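Long-range contacts in NAD-dependent epimerase/dehydratase (Methylobacillus flagellatus KT, PDB 3GPI), which is of unknown function but, as a member of the NAD-dependent epimerase/dehydratase family, probably binds a nicotinamide dinucleotide on its Rossmann-type fold: residues A[103-108]-A[148-153]; A[88-93]-A[141-146]; A[6-11]-A[68-73]; A[191-196]-A[255-260]. All coordinates share one frame; numbering follows the deposited sequence. Where two conformers were deposited one is given.

Interactions 1 and 3 lie in the parallel part of one mixed sheet, where strand 103-109 neighbours strand 66-69; both are buried and rest on backbone hydrogen bonds. Beyond these interaction 3 is apolar, while interaction 1 adds side-chain hydrogen bonds from His103 to Ser148 and Thr150. Interaction 2 is helix against helix on one face of that sheet, made of leucine contacts that open outward to an exposed arginine. Glu141 ties it to interaction 1 through Arg153 and Ser108. Interaction 4, more aromatic and only partly buried, packs the turn after helix 252-256 against helix 187-201, whose Ile194 touches Leu152 of interaction 1 and Val68 of interaction 3. Interactions 2 and 4 do not meet.

Interaction 1: residues A[103-108]-A[148-153]; sequences HVFFVS and SSTILR
Strands 103-108 and 149-153 are parallel neighbours in the Rossmann-type sheet, laced together by five backbone hydrogen bonds. Ser148, just before the second strand, gives its carbonyl O to Val104 N. Its hydroxyl, with Ser148 OG anti to the backbone N, is 2.9 Å from His103 ND1 in a hydrogen bond where either atom could be the donor. The imidazole lies with one face over the peptide joining Ser148 and Ser149. Ser149 is small enough to sit beside Val104, and its own OG turns back to the carbonyl of Tyr147. Thr150 uses its backbone both ways, N to Val104 O and O to Phe106 N. Thr150 OG1 accepts the N-H of His103 NE2 at 2.9 Å, nearly straight (173°) and in the ring plane, while also bonding Glu207 O. Both ring nitrogens are thereby gripped, which fixes the ring's rotation; an alanine at His103 would lack them and would probably loosen this end of the strand pair. The beta-branched Thr150 also sets its CB 3.7 Å from Phe105 CD1, the two side chains pointing the same way. Ile151 faces the other side of the sheet, its CG2 3.9 Å from Ser108 CB. Leu152 N donates to Phe106 O at 2.8 Å, and the leucine side chain leans toward Phe105 and Ile194. Leu152 O takes Ser108 N at 2.7 Å, the donor lying above the carbonyl plane. Arg153 is extended from CG to NE, carrying its guanidinium to a salt bridge with Glu141, which also bonds Ser108 OG; that OG lies 3.8 Å from Arg153 CG.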
loop_
_atom_site.group_PDB
_atom_site.type_symbol
_atom_site.label_atom_id
_atom_site.label_comp_id
_atom_site.label_asym_id
_atom_site.label_seq_id
_atom_site.Cartn_x
_atom_site.Cartn_y
_atom_site.Cartn_z
ATOM N N HIS A 103 -8.747 -7.784 -14.762
ATOM C CA HIS A 103 -8.841 -6.842 -13.665
ATOM C C HIS A 103 -7.510 -6.187 -13.432
ATOM O O HIS A 103 -6.460 -6.804 -13.564
ATOM C CB HIS A 103 -9.296 -7.521 -12.360
ATOM C CG HIS A 103 -10.102 -6.613 -11.474
ATOM N ND1 HIS A 103 -11.393 -6.239 -11.762
ATOM C CD2 HIS A 103 -9.759 -5.933 -10.355
ATOM C CE1 HIS A 103 -11.842 -5.431 -10.817
ATOM N NE2 HIS A 103 -10.867 -5.224 -9.954
ATOM N N VAL A 104 -7.572 -4.905 -13.067
ATOM C CA VAL A 104 -6.400 -4.164 -12.622
ATOM C C VAL A 104 -6.562 -3.758 -11.159
ATOM O O VAL A 104 -7.540 -3.120 -10.802
ATOM C CB VAL A 104 -6.201 -2.904 -13.442
ATOM C CG1 VAL A 104 -4.993 -2.133 -12.920
ATOM C CG2 VAL A 104 -6.019 -3.247 -14.899
ATOM N N PHE A 105 -5.625 -4.146 -10.297
ATOM C CA PHE A 105 -5.559 -3.637 -8.924
ATOM C C PHE A 105 -4.494 -2.566 -8.883
ATOM O O PHE A 105 -3.323 -2.831 -9.229
ATOM C CB PHE A 105 -5.238 -4.754 -7.925
ATOM C CG PHE A 105 -6.316 -5.782 -7.794
ATOM C CD1 PHE A 105 -7.380 -5.557 -6.935
ATOM C CD2 PHE A 105 -6.323 -6.953 -8.566
ATOM C CE1 PHE A 105 -8.383 -6.486 -6.795
ATOM C CE2 PHE A 105 -7.350 -7.893 -8.423
ATOM C CZ PHE A 105 -8.376 -7.665 -7.552
ATOM N N PHE A 106 -4.877 -1.341 -8.492
ATOM C CA PHE A 106 -3.935 -0.250 -8.523
ATOM C C PHE A 106 -3.688 0.220 -7.103
ATOM O O PHE A 106 -4.656 0.599 -6.407
ATOM C CB PHE A 106 -4.523 0.870 -9.390
ATOM C CG PHE A 106 -3.699 2.121 -9.419
ATOM C CD1 PHE A 106 -2.583 2.223 -10.237
ATOM C CD2 PHE A 106 -4.049 3.203 -8.624
ATOM C CE1 PHE A 106 -1.790 3.394 -10.252
ATOM C CE2 PHE A 106 -3.283 4.377 -8.632
ATOM C CZ PHE A 106 -2.159 4.474 -9.433
ATOM N N VAL A 107 -2.420 0.238 -6.689
ATOM C CA VAL A 107 -2.071 0.666 -5.337
ATOM C C VAL A 107 -1.860 2.161 -5.359
ATOM O O VAL A 107 -0.904 2.684 -5.917
ATOM C CB VAL A 107 -0.835 -0.058 -4.778
ATOM C CG1 VAL A 107 -0.519 0.411 -3.365
ATOM C CG2 VAL A 107 -1.030 -1.590 -4.814
ATOM N N SER A 108 -2.784 2.834 -4.716
ATOM C CA SER A 108 -2.740 4.291 -4.583
ATOM C C SER A 108 -2.381 4.624 -3.143
ATOM O O SER A 108 -1.876 3.774 -2.395
ATOM C CB SER A 108 -4.112 4.796 -4.951
ATOM O OG SER A 108 -4.204 6.229 -4.922
ATOM N N SER A 148 -12.026 -2.592 -15.894
ATOM C CA SER A 148 -12.452 -3.350 -14.713
ATOM C C SER A 148 -11.284 -3.274 -13.726
ATOM O O SER A 148 -10.205 -3.760 -14.021
ATOM C CB SER A 148 -12.699 -4.798 -15.104
ATOM O OG SER A 148 -13.164 -5.544 -13.999
ATOM N N SER A 149 -11.510 -2.664 -12.560
ATOM C CA SER A 149 -10.385 -2.279 -11.698
ATOM C C SER A 149 -10.829 -1.978 -10.295
ATOM O O SER A 149 -11.969 -1.688 -10.039
ATOM C CB SER A 149 -9.685 -1.054 -12.286
ATOM O OG SER A 149 -10.539 0.063 -12.327
ATOM N N THR A 150 -9.854 -2.016 -9.396
ATOM C CA THR A 150 -10.018 -1.688 -7.999
ATOM C C THR A 150 -8.815 -0.861 -7.615
ATOM O O THR A 150 -7.677 -1.306 -7.730
ATOM C CB THR A 150 -10.043 -2.934 -7.147
ATOM O OG1 THR A 150 -11.183 -3.716 -7.516
ATOM C CG2 THR A 150 -10.140 -2.550 -5.644
ATOM N N ILE A 151 -9.095 0.352 -7.159
ATOM C CA ILE A 151 -8.074 1.240 -6.619
ATOM C C ILE A 151 -8.009 0.978 -5.113
ATOM O O ILE A 151 -9.014 0.910 -4.409
ATOM C CB ILE A 151 -8.500 2.683 -6.864
ATOM C CG1 ILE A 151 -8.442 3.000 -8.360
ATOM C CG2 ILE A 151 -7.626 3.658 -6.068
ATOM C CD1 ILE A 151 -9.248 4.230 -8.684
ATOM N N LEU A 152 -6.769 0.799 -4.653
ATOM C CA LEU A 152 -6.509 0.513 -3.241
ATOM C C LEU A 152 -5.717 1.687 -2.673
ATOM O O LEU A 152 -4.499 1.796 -2.928
ATOM C CB LEU A 152 -5.682 -0.774 -3.143
ATOM C CG LEU A 152 -6.416 -1.971 -3.762
ATOM C CD1 LEU A 152 -5.441 -3.127 -3.906
ATOM C CD2 LEU A 152 -7.642 -2.360 -2.973
ATOM N N ARG A 153 -6.391 2.573 -1.922
ATOM C CA ARG A 153 -5.653 3.707 -1.333
ATOM C C ARG A 153 -5.064 3.272 0.001
ATOM O O ARG A 153 -5.796 3.118 0.978
ATOM C CB ARG A 153 -6.607 4.884 -1.125
ATOM C CG ARG A 153 -6.968 5.544 -2.450
ATOM C CD ARG A 153 -7.946 6.707 -2.266
ATOM N NE ARG A 153 -8.344 7.235 -3.569
ATOM C CZ ARG A 153 -9.477 7.918 -3.780
ATOM N NH1 ARG A 153 -10.314 8.165 -2.793
ATOM N NH2 ARG A 153 -9.750 8.310 -5.010
#

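Interaction 2: residues A[88-93]-A[141-146]; sequences GLRNTL and EALLAA
Leu143 is the centre of this helix-to-helix contact, with Leu89 next in buried surface and Leu144 beside them. Leu143 points toward helix 86-95 with CG anti to its backbone N (chi1 -162°), which carries CG toward the other helix; the two methyls then meet different partners. Leu143 CD2 settles among Leu89, Arg90 and Leu93, 3.8 Å from Arg90 CA and 4.0 Å from Leu89 CG. Leu143 CD2 also meets Leu93 CD1 at 4.1 Å, the two side chains reaching toward each other tip to tip. A branched, flexible aliphatic residue suits this place because one methyl packs among three residues while the other meets the arginine. That second methyl, Leu143 CD1, lies 3.4 Å from Arg90 NH1. The arginine chain bends at chi3 (-60°) and crosses the leucine at about a right angle. Arginine fits such a border: its aliphatic stem lies against Leu143, while the residue as a whole is exposed, and it was deposited in two conformers, consistent with some mobility. Leu89 slides past Leu143 in the opposite direction and sends its CD2 to within 4.1 Å of Leu144 CG, the Leu89 and Leu144 side chains meeting nearly perpendicular. Leu144 belongs to the 3-10 turn 144-146, and its tip adds Leu144 CD2 at 4.3 Å from Leu93 CD1. Below these leucines, Leu89 and Leu144 rest on Phe106 of strand 103-109, and Leu93 on Leu67 of strand 66-69, so helices 86-95 and 132-143 pack side by side as part of the helix layer on one face of the Rossmann-type alpha/beta sheet.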
loop_
_atom_site.group_PDB
_atom_site.type_symbol
_atom_site.label_atom_id
_atom_site.label_comp_id
_atom_site.label_asym_id
_atom_site.label_seq_id
_atom_site.Cartn_x
_atom_site.Cartn_y
_atom_site.Cartn_z
ATOM N N GLY A 88 3.538 5.784 -16.465
ATOM C CA GLY A 88 3.947 4.401 -16.226
ATOM C C GLY A 88 2.784 3.421 -16.333
ATOM O O GLY A 88 2.930 2.310 -16.882
ATOM N N LEU A 89 1.645 3.814 -15.769
ATOM C CA LEU A 89 0.421 3.015 -15.842
ATOM C C LEU A 89 -0.138 2.963 -17.269
ATOM O O LEU A 89 -0.582 1.919 -17.748
ATOM C CB LEU A 89 -0.624 3.582 -14.874
ATOM C CG LEU A 89 -2.021 2.937 -14.897
ATOM C CD1 LEU A 89 -1.969 1.428 -14.511
ATOM C CD2 LEU A 89 -2.974 3.691 -13.989
ATOM N N ARG A 90 -0.121 4.109 -17.950
ATOM C CA ARG A 90 -0.595 4.170 -19.335
ATOM C C ARG A 90 0.270 3.285 -20.232
ATOM O O ARG A 90 -0.291 2.515 -21.035
ATOM C CB ARG A 90 -0.656 5.608 -19.898
ATOM C CG ARG A 90 -1.457 5.698 -21.199
ATOM C CD ARG A 90 -1.248 7.028 -21.922
ATOM N NE ARG A 90 -1.662 8.166 -21.110
ATOM C CZ ARG A 90 -2.930 8.508 -20.911
ATOM N NH1 ARG A 90 -3.895 7.785 -21.464
ATOM N NH2 ARG A 90 -3.232 9.563 -20.161
ATOM N N ASN A 91 1.583 3.366 -20.067
ATOM C CA ASN A 91 2.540 2.585 -20.855
ATOM C C ASN A 91 2.327 1.098 -20.614
ATOM O O ASN A 91 2.309 0.314 -21.567
ATOM C CB ASN A 91 3.986 2.970 -20.532
ATOM C CG ASN A 91 4.342 4.369 -21.025
ATOM O OD1 ASN A 91 3.601 4.965 -21.806
ATOM N ND2 ASN A 91 5.459 4.876 -20.556
ATOM N N THR A 92 2.133 0.731 -19.348
ATOM C CA THR A 92 1.937 -0.669 -18.963
ATOM C C THR A 92 0.626 -1.199 -19.523
ATOM O O THR A 92 0.585 -2.298 -20.104
ATOM C CB THR A 92 1.949 -0.816 -17.435
ATOM O OG1 THR A 92 3.227 -0.437 -16.926
ATOM C CG2 THR A 92 1.749 -2.262 -17.041
ATOM N N LEU A 93 -0.470 -0.467 -19.385
ATOM C CA LEU A 93 -1.715 -0.917 -19.953
ATOM C C LEU A 93 -1.656 -1.051 -21.469
ATOM O O LEU A 93 -2.126 -2.025 -22.037
ATOM C CB LEU A 93 -2.851 0.010 -19.558
ATOM C CG LEU A 93 -3.116 0.052 -18.056
ATOM C CD1 LEU A 93 -4.021 1.259 -17.723
ATOM C CD2 LEU A 93 -3.775 -1.254 -17.617
ATOM N N GLU A 141 -4.917 7.388 -11.116
ATOM C CA GLU A 141 -6.176 6.717 -10.801
ATOM C C GLU A 141 -7.205 6.891 -11.898
ATOM O O GLU A 141 -7.917 5.943 -12.243
ATOM C CB GLU A 141 -6.785 7.255 -9.502
ATOM C CG GLU A 141 -6.227 6.656 -8.206
ATOM C CD GLU A 141 -6.996 7.102 -6.984
ATOM O OE1 GLU A 141 -8.162 7.509 -7.075
ATOM O OE2 GLU A 141 -6.448 7.031 -5.875
ATOM N N ALA A 142 -7.264 8.107 -12.440
ATOM C CA ALA A 142 -8.381 8.551 -13.283
ATOM C C ALA A 142 -8.548 7.654 -14.487
ATOM O O ALA A 142 -9.685 7.359 -14.903
ATOM C CB ALA A 142 -8.155 9.989 -13.732
ATOM N N LEU A 143 -7.402 7.251 -15.028
ATOM C CA LEU A 143 -7.273 6.395 -16.195
ATOM C C LEU A 143 -8.088 5.123 -16.038
ATOM O O LEU A 143 -8.856 4.734 -16.915
ATOM C CB LEU A 143 -5.802 6.047 -16.375
ATOM C CG LEU A 143 -5.277 5.508 -17.709
ATOM C CD1 LEU A 143 -5.612 6.461 -18.895
ATOM C CD2 LEU A 143 -3.792 5.310 -17.605
ATOM N N LEU A 144 -7.956 4.484 -14.891
ATOM C CA LEU A 144 -8.670 3.236 -14.663
ATOM C C LEU A 144 -10.196 3.278 -14.795
ATOM O O LEU A 144 -10.836 2.226 -14.707
ATOM C CB LEU A 144 -8.285 2.681 -13.296
ATOM C CG LEU A 144 -6.797 2.381 -13.186
ATOM C CD1 LEU A 144 -6.433 1.985 -11.757
ATOM C CD2 LEU A 144 -6.394 1.305 -14.166
ATOM N N ALA A 145 -10.796 4.461 -15.019
ATOM C CA ALA A 145 -12.266 4.554 -15.124
ATOM C C ALA A 145 -12.864 3.624 -16.199
ATOM O O ALA A 145 -13.984 3.125 -16.023
ATOM C CB ALA A 145 -12.715 6.011 -15.369
ATOM N N ALA A 146 -12.103 3.398 -17.268
ATOM C CA ALA A 146 -12.531 2.554 -18.403
ATOM C C ALA A 146 -12.214 1.080 -18.244
ATOM O O ALA A 146 -12.597 0.264 -19.086
ATOM C CB ALA A 146 -11.917 3.048 -19.686
#

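Interaction 3: residues A[6-11]-A[68-73]; sequences ILIAGC and VYCVAA
Strand 6-9 and strand 66-69 are parallel partners in the Rossmann-type sheet, and here both run out of it, one into Gly10 of a probable GxGxxG dinucleotide-binding loop, the other into helix 71-76. Three backbone bonds join them, each donor nearly along the C=O axis: Val68 N to Leu7 O, Ala9 N to Val68 O, and Cys70 N to Ala9 O at 2.8 Å. Cys70 then fills the corner left as the strands end. Cys70 CB lies 3.4 Å from Ala9 O and 3.9 Å from Gly10 O, a buried carbonyl oxygen with no partner in the model. From there Cys70 SG, beside the backbone N (chi1 -53°), ends 4.0 Å from both Ile8 CG2 and Ala9 O; a compact, weakly polar thiol suits a site bordered by both carbonyl and methyl. Toward the other face of the sheet, alanine at Ala9 leaves room for the Tyr69 ring, whose CD1 is 3.7 Å from Ala9 CB. At the backbone angles of Gly10 (phi 107°, psi 112°) a CB would jam against the carbonyl O of Ala9, which by itself calls for glycine. It would also press on the start of helix 71-76, 3.1 Å from Cys70 CB and 3.2 Å from Val71 N.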
loop_
_atom_site.group_PDB
_atom_site.type_symbol
_atom_site.label_atom_id
_atom_site.label_comp_id
_atom_site.label_asym_id
_atom_site.label_seq_id
_atom_site.Cartn_x
_atom_site.Cartn_y
_atom_site.Cartn_z
ATOM N N ILE A 6 -0.822 -13.688 -12.883
ATOM C CA ILE A 6 -0.727 -12.360 -12.284
ATOM C C ILE A 6 0.566 -11.710 -12.696
ATOM O O ILE A 6 1.618 -12.334 -12.613
ATOM C CB ILE A 6 -0.680 -12.451 -10.740
ATOM C CG1 ILE A 6 -1.692 -13.444 -10.160
ATOM C CG2 ILE A 6 -0.843 -11.074 -10.116
ATOM C CD1 ILE A 6 -3.119 -13.041 -10.312
ATOM N N LEU A 7 0.477 -10.462 -13.153
ATOM C CA LEU A 7 1.666 -9.616 -13.339
ATOM C C LEU A 7 1.653 -8.553 -12.263
ATOM O O LEU A 7 0.651 -7.860 -12.110
ATOM C CB LEU A 7 1.638 -8.970 -14.712
ATOM C CG LEU A 7 2.718 -7.922 -14.977
ATOM C CD1 LEU A 7 4.120 -8.451 -14.803
ATOM C CD2 LEU A 7 2.494 -7.382 -16.386
ATOM N N ILE A 8 2.741 -8.482 -11.492
ATOM C CA ILE A 8 2.886 -7.436 -10.469
ATOM C C ILE A 8 3.921 -6.434 -10.984
ATOM O O ILE A 8 5.097 -6.802 -11.141
ATOM C CB ILE A 8 3.363 -8.039 -9.142
ATOM C CG1 ILE A 8 2.325 -9.058 -8.608
ATOM C CG2 ILE A 8 3.617 -6.910 -8.114
ATOM C CD1 ILE A 8 2.796 -9.885 -7.422
ATOM N N ALA A 9 3.494 -5.219 -11.288
ATOM C CA ALA A 9 4.424 -4.192 -11.741
ATOM C C ALA A 9 4.870 -3.415 -10.528
ATOM O O ALA A 9 4.069 -2.736 -9.895
ATOM C CB ALA A 9 3.786 -3.281 -12.725
ATOM N N GLY A 10 6.161 -3.522 -10.220
ATOM C CA GLY A 10 6.734 -2.911 -9.041
ATOM C C GLY A 10 7.027 -3.984 -8.024
ATOM O O GLY A 10 6.103 -4.583 -7.451
ATOM N N CYS A 11 8.311 -4.225 -7.775
ATOM C CA CYS A 11 8.741 -5.293 -6.882
ATOM C C CYS A 11 9.445 -4.781 -5.637
ATOM O O CYS A 11 10.488 -5.297 -5.210
ATOM C CB CYS A 11 9.639 -6.288 -7.611
ATOM S SG CYS A 11 8.784 -7.188 -8.932
ATOM N N VAL A 68 -1.419 -6.226 -11.032
ATOM C CA VAL A 68 -1.343 -5.450 -9.795
ATOM C C VAL A 68 -0.267 -4.400 -10.026
ATOM O O VAL A 68 0.888 -4.757 -10.261
ATOM C CB VAL A 68 -0.962 -6.332 -8.570
ATOM C CG1 VAL A 68 -0.956 -5.476 -7.321
ATOM C CG2 VAL A 68 -1.948 -7.468 -8.429
ATOM N N TYR A 69 -0.652 -3.130 -9.991
ATOM C CA TYR A 69 0.281 -2.073 -10.306
ATOM C C TYR A 69 0.648 -1.345 -9.024
ATOM O O TYR A 69 -0.203 -0.697 -8.427
ATOM C CB TYR A 69 -0.358 -1.125 -11.326
ATOM C CG TYR A 69 0.612 -0.160 -11.954
ATOM C CD1 TYR A 69 1.323 -0.512 -13.089
ATOM C CD2 TYR A 69 0.828 1.094 -11.389
ATOM C CE1 TYR A 69 2.226 0.354 -13.654
ATOM C CE2 TYR A 69 1.714 1.984 -11.963
ATOM C CZ TYR A 69 2.415 1.599 -13.084
ATOM O OH TYR A 69 3.314 2.472 -13.636
ATOM N N CYS A 70 1.913 -1.483 -8.651
ATOM C CA CYS A 70 2.456 -0.926 -7.407
ATOM C C CYS A 70 3.413 0.246 -7.661
ATOM O O CYS A 70 3.790 0.919 -6.697
ATOM C CB CYS A 70 3.249 -2.000 -6.691
ATOM S SG CYS A 70 2.384 -3.533 -6.406
ATOM N N VAL A 71 3.761 0.519 -8.925
ATOM C CA VAL A 71 4.843 1.485 -9.230
ATOM C C VAL A 71 4.512 2.919 -8.763
ATOM O O VAL A 71 5.367 3.576 -8.171
ATOM C CB VAL A 71 5.234 1.446 -10.728
ATOM C CG1 VAL A 71 6.291 2.531 -11.076
ATOM C CG2 VAL A 71 5.716 0.037 -11.106
ATOM N N ALA A 72 3.279 3.372 -8.980
ATOM C CA ALA A 72 2.894 4.750 -8.624
ATOM C C ALA A 72 3.005 4.914 -7.114
ATOM O O ALA A 72 3.515 5.936 -6.622
ATOM C CB ALA A 72 1.477 5.088 -9.156
ATOM N N ALA A 73 2.589 3.893 -6.363
ATOM C CA ALA A 73 2.747 3.940 -4.901
ATOM C C ALA A 73 4.212 4.068 -4.440
ATOM O O ALA A 73 4.508 4.869 -3.536
ATOM C CB ALA A 73 2.049 2.740 -4.240
#

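Interaction 4: residues A[191-196]-A[255-260]; sequences AAFIAY and LASGYQ
An aromatic cluster of Phe193, Tyr196 and Tyr259 joins helix 187-201, which packs on the Rossmann-type sheet through Phe193 and Ile194 against Leu152, to the turn that follows helix 252-256. The tight part surrounds Tyr259, wedged between the other two rings. Phe193 CB stands over the face of Tyr259 in a CH-pi contact, 4.1 Å from the ring centroid. The Phe193 edge is turned toward the same ring in an offset edge-to-face pair with planes at 63°, which brings Phe193 CD1 to 3.6 Å from Tyr259 CG. Tyr196 slides past in the opposite direction, its ring lying obliquely to that of Tyr259 and its CD2 3.7 Å from Tyr259 CB. At the far end alanine suits Ala192, since its small CB lets Tyr259 OH approach to 3.2 Å and bond Asp189 OD1. The outer part lies nearer solvent, where Gly258 is exposed and Ser257 partly so, and has fewer apolar contacts. Polar links join the packing there: Ser257 OG, which also bonds Leu254 O, accepts Tyr259 N in an ST turn, with OG in the crowded position between backbone N and carbonyl carbon (chi1 72°). Tyr196 OH donates to Ser257 O at 2.7 Å from above the carbonyl plane. A leucine at Tyr196 would lose that hydroxyl and the aromatic ring, and would probably leave the turn less firmly held to the helix. Gly258, with positive phi (96°), is suited by glycine on two counts: a CB would jam against the preceding carbonyl O and would stand 2.6 Å from Tyr196 OH.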
loop_
_atom_site.group_PDB
_atom_site.type_symbol
_atom_site.label_atom_id
_atom_site.label_comp_id
_atom_site.label_asym_id
_atom_site.label_seq_id
_atom_site.Cartn_x
_atom_site.Cartn_y
_atom_site.Cartn_z
ATOM N N ALA A 191 -0.677 -6.847 1.448
ATOM C CA ALA A 191 -0.498 -7.906 0.487
ATOM C C ALA A 191 -1.607 -8.941 0.587
ATOM O O ALA A 191 -2.123 -9.377 -0.453
ATOM C CB ALA A 191 0.856 -8.587 0.735
ATOM N N ALA A 192 -1.925 -9.352 1.807
ATOM C CA ALA A 192 -2.936 -10.397 1.987
ATOM C C ALA A 192 -4.312 -9.895 1.578
ATOM O O ALA A 192 -5.127 -10.663 1.083
ATOM C CB ALA A 192 -2.960 -10.892 3.419
ATOM N N PHE A 193 -4.602 -8.607 1.748
ATOM C CA PHE A 193 -5.908 -8.103 1.304
ATOM C C PHE A 193 -5.983 -8.143 -0.219
ATOM O O PHE A 193 -7.015 -8.540 -0.802
ATOM C CB PHE A 193 -6.128 -6.673 1.817
ATOM C CG PHE A 193 -7.445 -6.070 1.368
ATOM C CD1 PHE A 193 -8.632 -6.680 1.673
ATOM C CD2 PHE A 193 -7.466 -4.867 0.681
ATOM C CE1 PHE A 193 -9.844 -6.133 1.284
ATOM C CE2 PHE A 193 -8.675 -4.298 0.263
ATOM C CZ PHE A 193 -9.854 -4.936 0.570
ATOM N N ILE A 194 -4.920 -7.755 -0.903
ATOM C CA ILE A 194 -4.939 -7.876 -2.372
ATOM C C ILE A 194 -5.076 -9.332 -2.814
ATOM O O ILE A 194 -5.883 -9.644 -3.701
ATOM C CB ILE A 194 -3.693 -7.281 -3.013
ATOM C CG1 ILE A 194 -3.606 -5.791 -2.673
ATOM C CG2 ILE A 194 -3.701 -7.526 -4.520
ATOM C CD1 ILE A 194 -2.287 -5.166 -3.046
ATOM N N ALA A 195 -4.371 -10.251 -2.150
ATOM C CA ALA A 195 -4.539 -11.678 -2.477
ATOM C C ALA A 195 -5.939 -12.132 -2.208
ATOM O O ALA A 195 -6.490 -12.931 -2.997
ATOM C CB ALA A 195 -3.548 -12.549 -1.704
ATOM N N TYR A 196 -6.543 -11.635 -1.133
ATOM C CA TYR A 196 -7.926 -11.994 -0.823
ATOM C C TYR A 196 -8.863 -11.490 -1.925
ATOM O O TYR A 196 -9.764 -12.247 -2.393
ATOM C CB TYR A 196 -8.321 -11.428 0.538
ATOM C CG TYR A 196 -9.761 -11.589 0.927
ATOM C CD1 TYR A 196 -10.220 -12.816 1.404
ATOM C CD2 TYR A 196 -10.643 -10.504 0.885
ATOM C CE1 TYR A 196 -11.512 -12.962 1.805
ATOM C CE2 TYR A 196 -11.986 -10.660 1.274
ATOM C CZ TYR A 196 -12.384 -11.896 1.740
ATOM O OH TYR A 196 -13.706 -12.061 2.139
ATOM N N LEU A 255 -13.391 -4.060 5.927
ATOM C CA LEU A 255 -13.942 -5.023 6.873
ATOM C C LEU A 255 -15.183 -5.712 6.265
ATOM O O LEU A 255 -15.336 -6.935 6.440
ATOM C CB LEU A 255 -14.301 -4.362 8.211
ATOM C CG LEU A 255 -13.073 -3.881 9.009
ATOM C CD1 LEU A 255 -13.486 -3.238 10.288
ATOM C CD2 LEU A 255 -12.135 -5.045 9.311
ATOM N N ALA A 256 -16.017 -4.952 5.560
ATOM C CA ALA A 256 -17.259 -5.510 4.968
ATOM C C ALA A 256 -16.984 -6.496 3.841
ATOM O O ALA A 256 -17.860 -7.293 3.480
ATOM C CB ALA A 256 -18.187 -4.382 4.502
ATOM N N SER A 257 -15.763 -6.511 3.313
ATOM C CA SER A 257 -15.389 -7.473 2.263
ATOM C C SER A 257 -15.212 -8.840 2.857
ATOM O O SER A 257 -15.135 -9.824 2.097
ATOM C CB SER A 257 -14.063 -7.087 1.579
ATOM O OG SER A 257 -12.967 -7.320 2.473
ATOM N N GLY A 258 -15.097 -8.923 4.185
ATOM C CA GLY A 258 -14.859 -10.194 4.861
ATOM C C GLY A 258 -13.393 -10.446 5.166
ATOM O O GLY A 258 -13.076 -11.430 5.834
ATOM N N TYR A 259 -12.518 -9.566 4.678
ATOM C CA TYR A 259 -11.100 -9.736 4.953
ATOM C C TYR A 259 -10.840 -9.596 6.449
ATOM O O TYR A 259 -11.382 -8.694 7.092
ATOM C CB TYR A 259 -10.275 -8.706 4.155
ATOM C CG TYR A 259 -8.802 -8.854 4.510
ATOM C CD1 TYR A 259 -8.077 -9.953 4.047
ATOM C CD2 TYR A 259 -8.159 -7.922 5.326
ATOM C CE1 TYR A 259 -6.740 -10.152 4.386
ATOM C CE2 TYR A 259 -6.826 -8.088 5.650
ATOM C CZ TYR A 259 -6.138 -9.209 5.214
ATOM O OH TYR A 259 -4.842 -9.425 5.572
ATOM N N GLN A 260 -9.998 -10.475 6.990
ATOM C CA GLN A 260 -9.622 -10.433 8.421
ATOM C C GLN A 260 -8.197 -9.936 8.589
ATOM O O GLN A 260 -7.240 -10.533 8.119
ATOM C CB GLN A 260 -9.775 -11.793 9.085
ATOM C CG GLN A 260 -11.245 -12.180 9.197
ATOM C CD GLN A 260 -11.442 -13.541 9.806
ATOM O OE1 GLN A 260 -10.944 -14.541 9.290
ATOM N NE2 GLN A 260 -12.202 -13.595 10.893
#